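Local coordinates for protein orotidine 5'-phosphate decarboxylase (Pyrococcus horikoshii, PDB 2CZE) that probably catalyses the decarboxylation of orotidine 5'-monophosphate to UMP, the last step of de novo UMP synthesis, as a homodimeric TIM barrel, at residues I2-D7 with R186-A191; S26-N31 with E48-E53. All coordinates share one frame; numbering follows the deposited sequence.

Interaction 1: residues I2-D7 with R186-A191. With U5P (uridine-5'-monophosphate), chain C.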
ATOM      1  N   ILE A   2       9.281   9.790  20.368  1.00 12.83           N
ATOM      2  CA  ILE A   2       9.057  10.369  19.042  1.00 10.69           C
ATOM      3  C   ILE A   2       9.580   9.531  17.879  1.00  9.35           C
ATOM      4  O   ILE A   2      10.706   9.035  17.894  1.00 10.01           O
ATOM      5  CB  ILE A   2       9.681  11.784  18.933  1.00 14.51           C
ATOM      6  CG1 ILE A   2       9.073  12.703  20.002  1.00 17.26           C
ATOM      7  CG2 ILE A   2       9.454  12.356  17.521  1.00 16.25           C
ATOM      8  CD1 ILE A   2       9.689  14.100  20.051  1.00 14.82           C
ATOM      9  N   VAL A   3       8.735   9.374  16.871  1.00  7.39           N
ATOM     10  CA  VAL A   3       9.098   8.644  15.674  1.00  7.95           C
ATOM     11  C   VAL A   3       9.006   9.670  14.565  1.00  9.19           C
ATOM     12  O   VAL A   3       7.928  10.202  14.291  1.00 10.26           O
ATOM     13  CB  VAL A   3       8.114   7.483  15.419  1.00  7.77           C
ATOM     14  CG1 VAL A   3       8.421   6.834  14.082  1.00  9.07           C
ATOM     15  CG2 VAL A   3       8.244   6.447  16.547  1.00  7.97           C
ATOM     16  N   LEU A   4      10.139   9.961  13.934  1.00  8.66           N
ATOM     17  CA  LEU A   4      10.210  10.952  12.862  1.00  7.92           C
ATOM     18  C   LEU A   4       9.737  10.361  11.536  1.00  9.51           C
ATOM     19  O   LEU A   4      10.330   9.408  11.036  1.00 11.22           O
ATOM     20  CB  LEU A   4      11.654  11.437  12.704  1.00  7.22           C
ATOM     21  CG  LEU A   4      11.948  12.373  11.528  1.00  9.37           C
ATOM     22  CD1 LEU A   4      11.181  13.672  11.691  1.00 10.24           C
ATOM     23  CD2 LEU A   4      13.458  12.655  11.479  1.00  8.57           C
ATOM     24  N   ALA A   5       8.676  10.925  10.962  1.00  9.48           N
ATOM     25  CA  ALA A   5       8.167  10.429   9.687  1.00 10.54           C
ATOM     26  C   ALA A   5       8.812  11.268   8.599  1.00 12.87           C
ATOM     27  O   ALA A   5       8.396  12.399   8.353  1.00 14.14           O
ATOM     28  CB  ALA A   5       6.659  10.557   9.634  1.00 11.30           C
ATOM     29  N   LEU A   6       9.833  10.713   7.948  1.00 10.60           N
ATOM     30  CA  LEU A   6      10.564  11.449   6.916  1.00 12.35           C
ATOM     31  C   LEU A   6       9.920  11.319   5.554  1.00 11.27           C
ATOM     32  O   LEU A   6      10.358  10.515   4.731  1.00 13.72           O
ATOM     33  CB  LEU A   6      12.023  10.963   6.829  1.00 14.10           C
ATOM     34  CG  LEU A   6      12.974  11.468   7.907  1.00 16.49           C
ATOM     35  CD1 LEU A   6      14.346  10.862   7.708  1.00 14.56           C
ATOM     36  CD2 LEU A   6      13.030  12.997   7.849  1.00 15.68           C
ATOM     37  N   ASP A   7       8.893  12.119   5.308  1.00 10.07           N
ATOM     38  CA  ASP A   7       8.201  12.061   4.036  1.00 12.60           C
ATOM     39  C   ASP A   7       8.633  13.113   3.023  1.00 13.64           C
ATOM     40  O   ASP A   7       7.822  13.876   2.516  1.00 17.97           O
ATOM     41  CB  ASP A   7       6.687  12.119   4.262  1.00 10.06           C
ATOM     42  CG  ASP A   7       6.190  10.961   5.108  1.00 14.10           C
ATOM     43  OD1 ASP A   7       6.644   9.816   4.857  1.00 13.25           O
ATOM     44  OD2 ASP A   7       5.357  11.188   6.014  1.00 13.04           O
ATOM     45  N   ARG A 186       5.414  16.279   9.219  1.00  8.42           N
ATOM     46  CA  ARG A 186       5.483  17.688   8.826  1.00 10.61           C
ATOM     47  C   ARG A 186       5.844  18.686   9.927  1.00 10.69           C
ATOM     48  O   ARG A 186       6.616  19.623   9.681  1.00 11.32           O
ATOM     49  CB  ARG A 186       4.171  18.100   8.140  1.00  9.50           C
ATOM     50  CG  ARG A 186       4.010  17.456   6.740  1.00 10.24           C
ATOM     51  CD  ARG A 186       2.582  17.576   6.199  1.00 10.90           C
ATOM     52  NE  ARG A 186       1.699  16.610   6.851  1.00 10.77           N
ATOM     53  CZ  ARG A 186       0.395  16.523   6.631  1.00 10.69           C
ATOM     54  NH1 ARG A 186      -0.195  17.354   5.781  1.00 10.26           N
ATOM     55  NH2 ARG A 186      -0.315  15.585   7.233  1.00  8.11           N
ATOM     56  N   ALA A 187       5.300  18.501  11.131  1.00 10.59           N
ATOM     57  CA  ALA A 187       5.601  19.436  12.222  1.00 11.23           C
ATOM     58  C   ALA A 187       7.103  19.513  12.487  1.00 13.24           C
ATOM     59  O   ALA A 187       7.589  20.491  13.054  1.00 12.29           O
ATOM     60  CB  ALA A 187       4.858  19.046  13.507  1.00 10.91           C
ATOM     61  N   ILE A 188       7.849  18.490  12.083  1.00 10.72           N
ATOM     62  CA  ILE A 188       9.294  18.539  12.278  1.00 12.36           C
ATOM     63  C   ILE A 188      10.021  18.808  10.972  1.00 12.94           C
ATOM     64  O   ILE A 188      10.767  19.785  10.875  1.00 12.28           O
ATOM     65  CB  ILE A 188       9.847  17.237  12.924  1.00  9.74           C
ATOM     66  CG1 ILE A 188       9.398  17.166  14.383  1.00 10.47           C
ATOM     67  CG2 ILE A 188      11.391  17.218  12.868  1.00 11.67           C
ATOM     68  CD1 ILE A 188       9.735  15.862  15.080  1.00  9.64           C
ATOM     69  N   TYR A 189       9.782  17.991   9.948  1.00 13.61           N
ATOM     70  CA  TYR A 189      10.510  18.191   8.697  1.00 12.90           C
ATOM     71  C   TYR A 189      10.168  19.421   7.854  1.00 14.11           C
ATOM     72  O   TYR A 189      10.949  19.821   6.998  1.00 14.39           O
ATOM     73  CB  TYR A 189      10.490  16.903   7.849  1.00 12.77           C
ATOM     74  CG  TYR A 189       9.218  16.558   7.123  1.00 10.54           C
ATOM     75  CD1 TYR A 189       8.792  17.306   6.017  1.00 12.08           C
ATOM     76  CD2 TYR A 189       8.461  15.444   7.500  1.00  9.42           C
ATOM     77  CE1 TYR A 189       7.646  16.952   5.298  1.00 13.76           C
ATOM     78  CE2 TYR A 189       7.316  15.083   6.794  1.00  8.10           C
ATOM     79  CZ  TYR A 189       6.911  15.836   5.693  1.00  7.85           C
ATOM     80  OH  TYR A 189       5.788  15.452   4.993  1.00  9.61           O
ATOM     81  N   ASN A 190       9.013  20.022   8.098  1.00 13.53           N
ATOM     82  CA  ASN A 190       8.603  21.230   7.383  1.00 15.87           C
ATOM     83  C   ASN A 190       8.860  22.457   8.248  1.00 15.40           C
ATOM     84  O   ASN A 190       8.629  23.579   7.821  1.00 17.57           O
ATOM     85  CB  ASN A 190       7.114  21.189   7.042  1.00 18.19           C
ATOM     86  CG  ASN A 190       6.841  20.640   5.660  1.00 22.38           C
ATOM     87  OD1 ASN A 190       5.694  20.407   5.291  1.00 29.22           O
ATOM     88  ND2 ASN A 190       7.896  20.440   4.882  1.00 19.59           N
ATOM     89  N   ALA A 191       9.305  22.244   9.479  1.00 14.50           N
ATOM     90  CA  ALA A 191       9.590  23.367  10.370  1.00 16.16           C
ATOM     91  C   ALA A 191      10.834  24.143   9.917  1.00 19.56           C
ATOM     92  O   ALA A 191      11.777  23.577   9.367  1.00 19.36           O
ATOM     93  CB  ALA A 191       9.780  22.866  11.804  1.00 15.30           C
TER
HETATM   94  N1  U5P C 401       0.141   7.835   8.712  1.00  7.75           N
HETATM   95  C2  U5P C 401      -0.831   8.736   9.167  1.00  8.29           C
HETATM   96  N3  U5P C 401      -2.048   8.245   9.653  1.00  7.91           N
HETATM   97  C4  U5P C 401      -2.295   6.866   9.684  1.00  8.72           C
HETATM   98  C5  U5P C 401      -1.333   5.971   9.223  1.00 10.74           C
HETATM   99  C6  U5P C 401      -0.124   6.456   8.740  1.00 11.74           C
HETATM  100  O2  U5P C 401      -0.640   9.954   9.137  1.00  9.68           O
HETATM  101  O4  U5P C 401      -3.359   6.452  10.138  1.00 12.17           O
HETATM  102  C1' U5P C 401       1.478   8.308   8.279  1.00  8.38           C
HETATM  103  C2' U5P C 401       1.418   9.379   7.187  1.00  9.84           C
HETATM  104  O2' U5P C 401       1.425   8.733   5.911  1.00 10.84           O
HETATM  105  C3' U5P C 401       2.766  10.064   7.404  1.00 10.56           C
HETATM  106  C4' U5P C 401       2.848  10.085   8.932  1.00  9.68           C
HETATM  107  O3' U5P C 401       3.836   9.290   6.852  1.00  9.54           O
HETATM  108  O4' U5P C 401       2.143   8.920   9.397  1.00  9.69           O
HETATM  109  C5' U5P C 401       2.153  11.335   9.480  1.00 12.28           C
HETATM  110  O5' U5P C 401       2.893  12.482   9.060  1.00 12.04           O
HETATM  111  P   U5P C 401       2.466  13.987   9.438  1.00  9.72           P
HETATM  112  O1P U5P C 401       3.124  14.941   8.517  1.00 11.96           O
HETATM  113  O2P U5P C 401       2.880  14.205  10.977  1.00  8.63           O
HETATM  114  O3P U5P C 401       0.862  14.068   9.366  1.00  8.83           O
HETATM  115  O   HOH W   1       4.173  13.617   6.163  1.00  8.89           O

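Interaction 2: residues S26-N31 with E48-E53. With U5P (uridine-5'-monophosphate), chain C.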
ATOM      1  N   SER A  26      13.216   8.447  18.898  1.00 13.98           N
ATOM      2  CA  SER A  26      13.410   7.042  19.227  1.00 14.92           C
ATOM      3  C   SER A  26      13.583   6.190  17.975  1.00 13.82           C
ATOM      4  O   SER A  26      14.324   5.217  17.989  1.00 13.68           O
ATOM      5  CB  SER A  26      12.214   6.516  20.025  1.00 18.12           C
ATOM      6  OG  SER A  26      12.187   7.070  21.327  1.00 23.47           O
ATOM      7  N   MET A  27      12.882   6.552  16.900  1.00 12.44           N
ATOM      8  CA  MET A  27      12.957   5.811  15.637  1.00 11.01           C
ATOM      9  C   MET A  27      12.660   6.736  14.468  1.00  9.20           C
ATOM     10  O   MET A  27      12.223   7.858  14.656  1.00  9.38           O
ATOM     11  CB  MET A  27      11.914   4.682  15.599  1.00 11.56           C
ATOM     12  CG  MET A  27      12.104   3.554  16.595  1.00 15.58           C
ATOM     13  SD  MET A  27      10.891   2.234  16.231  1.00 16.43           S
ATOM     14  CE  MET A  27      10.738   1.432  17.849  1.00 19.88           C
ATOM     15  N   ILE A  28      12.900   6.244  13.261  1.00  6.46           N
ATOM     16  CA  ILE A  28      12.603   6.974  12.037  1.00  5.74           C
ATOM     17  C   ILE A  28      11.615   6.128  11.238  1.00  8.77           C
ATOM     18  O   ILE A  28      11.767   4.898  11.158  1.00  8.51           O
ATOM     19  CB  ILE A  28      13.868   7.169  11.189  1.00  6.14           C
ATOM     20  CG1 ILE A  28      14.818   8.112  11.932  1.00  9.09           C
ATOM     21  CG2 ILE A  28      13.494   7.680   9.779  1.00 10.84           C
ATOM     22  CD1 ILE A  28      16.180   8.269  11.265  1.00 12.67           C
ATOM     23  N   LYS A  29      10.607   6.770  10.657  1.00  6.88           N
ATOM     24  CA  LYS A  29       9.625   6.047   9.856  1.00  6.09           C
ATOM     25  C   LYS A  29       9.748   6.500   8.407  1.00  7.87           C
ATOM     26  O   LYS A  29       9.679   7.698   8.124  1.00  9.22           O
ATOM     27  CB  LYS A  29       8.199   6.328  10.353  1.00  6.61           C
ATOM     28  CG  LYS A  29       7.113   5.490   9.653  1.00  9.30           C
ATOM     29  CD  LYS A  29       5.709   5.735  10.227  1.00 10.10           C
ATOM     30  CE  LYS A  29       5.101   7.050   9.711  1.00 10.69           C
ATOM     31  NZ  LYS A  29       4.803   7.019   8.241  1.00 13.23           N
ATOM     32  N   VAL A  30       9.975   5.561   7.494  1.00  7.46           N
ATOM     33  CA  VAL A  30      10.070   5.905   6.077  1.00  8.23           C
ATOM     34  C   VAL A  30       8.799   5.401   5.394  1.00  9.84           C
ATOM     35  O   VAL A  30       8.239   4.383   5.797  1.00 13.65           O
ATOM     36  CB  VAL A  30      11.338   5.292   5.399  1.00  8.83           C
ATOM     37  CG1 VAL A  30      12.572   5.559   6.275  1.00  9.91           C
ATOM     38  CG2 VAL A  30      11.155   3.827   5.132  1.00 17.18           C
ATOM     39  N   ASN A  31       8.346   6.111   4.366  1.00  5.41           N
ATOM     40  CA  ASN A  31       7.120   5.743   3.663  1.00  9.15           C
ATOM     41  C   ASN A  31       7.485   5.717   2.175  1.00  8.56           C
ATOM     42  O   ASN A  31       8.645   5.948   1.812  1.00  8.72           O
ATOM     43  CB  ASN A  31       6.035   6.790   3.964  1.00  8.70           C
ATOM     44  CG  ASN A  31       4.606   6.264   3.779  1.00 11.17           C
ATOM     45  OD1 ASN A  31       4.311   5.510   2.845  1.00  9.03           O
ATOM     46  ND2 ASN A  31       3.703   6.700   4.664  1.00  9.48           N
ATOM     47  N   GLU A  48      22.547   3.799   9.409  1.00 18.86           N
ATOM     48  CA  GLU A  48      23.978   3.985   9.630  1.00 21.24           C
ATOM     49  C   GLU A  48      24.310   5.402  10.058  1.00 21.99           C
ATOM     50  O   GLU A  48      25.223   5.611  10.854  1.00 22.25           O
ATOM     51  CB  GLU A  48      24.762   3.626   8.370  1.00 25.51           C
ATOM     52  CG  GLU A  48      24.477   2.218   7.885  1.00 30.00           C
ATOM     53  CD  GLU A  48      25.354   1.807   6.723  1.00 34.73           C
ATOM     54  OE1 GLU A  48      25.593   2.651   5.831  1.00 38.06           O
ATOM     55  OE2 GLU A  48      25.794   0.637   6.695  1.00 38.70           O
ATOM     56  N   GLU A  49      23.558   6.375   9.552  1.00 20.13           N
ATOM     57  CA  GLU A  49      23.806   7.769   9.897  1.00 20.36           C
ATOM     58  C   GLU A  49      23.216   8.203  11.234  1.00 18.73           C
ATOM     59  O   GLU A  49      23.674   9.185  11.821  1.00 19.83           O
ATOM     60  CB  GLU A  49      23.253   8.695   8.808  1.00 22.39           C
ATOM     61  CG  GLU A  49      23.917   8.564   7.446  1.00 28.58           C
ATOM     62  CD  GLU A  49      25.368   8.973   7.469  1.00 30.99           C
ATOM     63  OE1 GLU A  49      25.678  10.015   8.078  1.00 31.41           O
ATOM     64  OE2 GLU A  49      26.195   8.255   6.874  1.00 37.62           O
ATOM     65  N   THR A  50      22.208   7.485  11.720  1.00 16.04           N
ATOM     66  CA  THR A  50      21.547   7.876  12.962  1.00 16.97           C
ATOM     67  C   THR A  50      21.615   6.896  14.130  1.00 17.92           C
ATOM     68  O   THR A  50      21.484   7.297  15.283  1.00 19.03           O
ATOM     69  CB  THR A  50      20.053   8.167  12.714  1.00 16.79           C
ATOM     70  OG1 THR A  50      19.389   6.943  12.372  1.00 17.38           O
ATOM     71  CG2 THR A  50      19.883   9.159  11.568  1.00 17.58           C
ATOM     72  N   GLY A  51      21.780   5.612  13.840  1.00 16.72           N
ATOM     73  CA  GLY A  51      21.829   4.628  14.912  1.00 17.98           C
ATOM     74  C   GLY A  51      20.462   4.273  15.500  1.00 19.36           C
ATOM     75  O   GLY A  51      20.384   3.583  16.517  1.00 20.21           O
ATOM     76  N   VAL A  52      19.372   4.741  14.893  1.00 15.29           N
ATOM     77  CA  VAL A  52      18.057   4.400  15.432  1.00 14.51           C
ATOM     78  C   VAL A  52      17.346   3.383  14.548  1.00 12.97           C
ATOM     79  O   VAL A  52      17.715   3.180  13.385  1.00 13.35           O
ATOM     80  CB  VAL A  52      17.162   5.654  15.624  1.00 15.36           C
ATOM     81  CG1 VAL A  52      17.842   6.619  16.588  1.00 19.33           C
ATOM     82  CG2 VAL A  52      16.898   6.330  14.296  1.00 14.80           C
ATOM     83  N   GLU A  53      16.348   2.713  15.106  1.00 11.33           N
ATOM     84  CA  GLU A  53      15.624   1.721  14.328  1.00 13.75           C
ATOM     85  C   GLU A  53      14.782   2.397  13.260  1.00 11.81           C
ATOM     86  O   GLU A  53      14.384   3.557  13.428  1.00 11.91           O
ATOM     87  CB  GLU A  53      14.742   0.876  15.240  1.00 12.31           C
ATOM     88  CG  GLU A  53      15.534  -0.120  16.060  1.00 16.97           C
ATOM     89  CD  GLU A  53      14.632  -1.038  16.837  1.00 23.77           C
ATOM     90  OE1 GLU A  53      13.847  -0.523  17.656  1.00 27.15           O
ATOM     91  OE2 GLU A  53      14.698  -2.267  16.623  1.00 31.02           O
TER
HETATM   92  N1  U5P C 401       0.141   7.835   8.712  1.00  7.75           N
HETATM   93  C2  U5P C 401      -0.831   8.736   9.167  1.00  8.29           C
HETATM   94  N3  U5P C 401      -2.048   8.245   9.653  1.00  7.91           N
HETATM   95  C4  U5P C 401      -2.295   6.866   9.684  1.00  8.72           C
HETATM   96  C5  U5P C 401      -1.333   5.971   9.223  1.00 10.74           C
HETATM   97  C6  U5P C 401      -0.124   6.456   8.740  1.00 11.74           C
HETATM   98  O2  U5P C 401      -0.640   9.954   9.137  1.00  9.68           O
HETATM   99  O4  U5P C 401      -3.359   6.452  10.138  1.00 12.17           O
HETATM  100  C1' U5P C 401       1.478   8.308   8.279  1.00  8.38           C
HETATM  101  C2' U5P C 401       1.418   9.379   7.187  1.00  9.84           C
HETATM  102  O2' U5P C 401       1.425   8.733   5.911  1.00 10.84           O
HETATM  103  C3' U5P C 401       2.766  10.064   7.404  1.00 10.56           C
HETATM  104  C4' U5P C 401       2.848  10.085   8.932  1.00  9.68           C
HETATM  105  O3' U5P C 401       3.836   9.290   6.852  1.00  9.54           O
HETATM  106  O4' U5P C 401       2.143   8.920   9.397  1.00  9.69           O
HETATM  107  C5' U5P C 401       2.153  11.335   9.480  1.00 12.28           C
HETATM  108  O5' U5P C 401       2.893  12.482   9.060  1.00 12.04           O
HETATM  109  P   U5P C 401       2.466  13.987   9.438  1.00  9.72           P
HETATM  110  O1P U5P C 401       3.124  14.941   8.517  1.00 11.96           O
HETATM  111  O2P U5P C 401       2.880  14.205  10.977  1.00  8.63           O
HETATM  112  O3P U5P C 401       0.862  14.068   9.366  1.00  8.83           O
HETATM  113  O   HOH W   2      15.843   2.977  17.956  1.00 18.38           O

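Interaction 1: residues I2-D7 with R186-A191
Tyr189 turns its ring edge to the backbone carbonyl of Ala5 at the C-terminal end of barrel strand 2-5: CD2 stands 3.2 Å from Ala5 O, close to the ring plane. CG sits between the backbone N and the carbonyl carbon (chi1 76°), a setting that swings the ring back over its own short helix, and Arg186 CA lies 3.7 Å above the ring plane over its centre. The apolar half is packed tightly: Leu4 CD1 meets Ile188 CG2 at 3.7 Å, the two side chains crossing obliquely, while Ile188 CD1 reaches Ile2 CG2 more loosely. Helix 194-206 also touches both isoleucines. Toward the nucleotide, direct packing gives way to water and ligand. One water lies 2.7 Å from Tyr189 OH, within hydrogen-bonding reach of Asp7 OD2 and of O1P of UMP. Asp7 OD2 accepts the ribose O3' hydroxyl at 2.6 Å, and Arg186 binds the phosphate edge-on, its NE 2.8 Å from O1P and its NH2 2.9 Å from O3P. Arg186 N also donates to O1P, nearly straight at 173°. Backbone N-H and guanidinium together probably stabilise the phosphate's negative charge, with Asp7 gripping the ribose end.

Interaction 2: residues S26-N31 with E48-E53
Residues 26-31 and 48-53 meet where strand 27-31 of the TIM barrel starts beside the entry to strand 53-60, the end of a beta-alpha-beta crossover in which the chain passes through helices 32-38 and 42-50 before strand 53-60. The touching parts run 94° apart, and Met27 and Glu53 have the nearest CA atoms. One direct backbone bond joins the two segments: Ile28 N donates to Glu53 O at 3.1 Å, with an N-H...O angle of 167°. Beside it a water bridges the backbones, donating to Ser26 O and accepting from Glu53 N.

Among the side chains, Ile28 carries the apolar contact. Its CG1 lies 3.6 Å from Val52 CG2, the two side chains crossing at about a right angle, and its CD1 meets Thr50 OG1 tip to tip at 3.6 Å. That hydroxyl is hydrogen-bonded to Leu46 O and weakly accepts Val52 N, across the turn at Gly51, whose phi is positive.

Lys29 leaves the backbone away from this packing; with CG anti to the backbone N (chi1 -174°) and bends at chi3 and chi4, its NZ comes 2.8 Å from the ribose O3' of UMP and forms a salt bridge with Asp57. A methionine here would probably leave Asp57 without its charged mate and O3' without this donor.

Met27 and Glu53 run side by side, pointing the same way; Glu53 OE1, hydrogen-bonded to Tyr81 OH, stands 3.7 Å from Met27 CE.

Strands 2-5 and 27-31 are neighbours in the barrel sheet, so interactions 1 and 2 are joined directly: Leu4 O lies 2.7 Å from Lys29 N, a probable hydrogen bond. The six touching residues of interaction 1 are all buried, whereas interaction 2 is partly buried and reaches the surface near Ser26 and Glu53. Their chemistry differs accordingly. Across 2-7 and 186-191 no direct hydrogen bond forms, and water and nucleotide supply the polar links; across 26-31 and 48-53 a direct backbone bond and a bridging water do so, at the entry end of the strands. It is the two neighbouring strands, rather than the two contacts, that bring Asp7 and Lys29 together at the ribose.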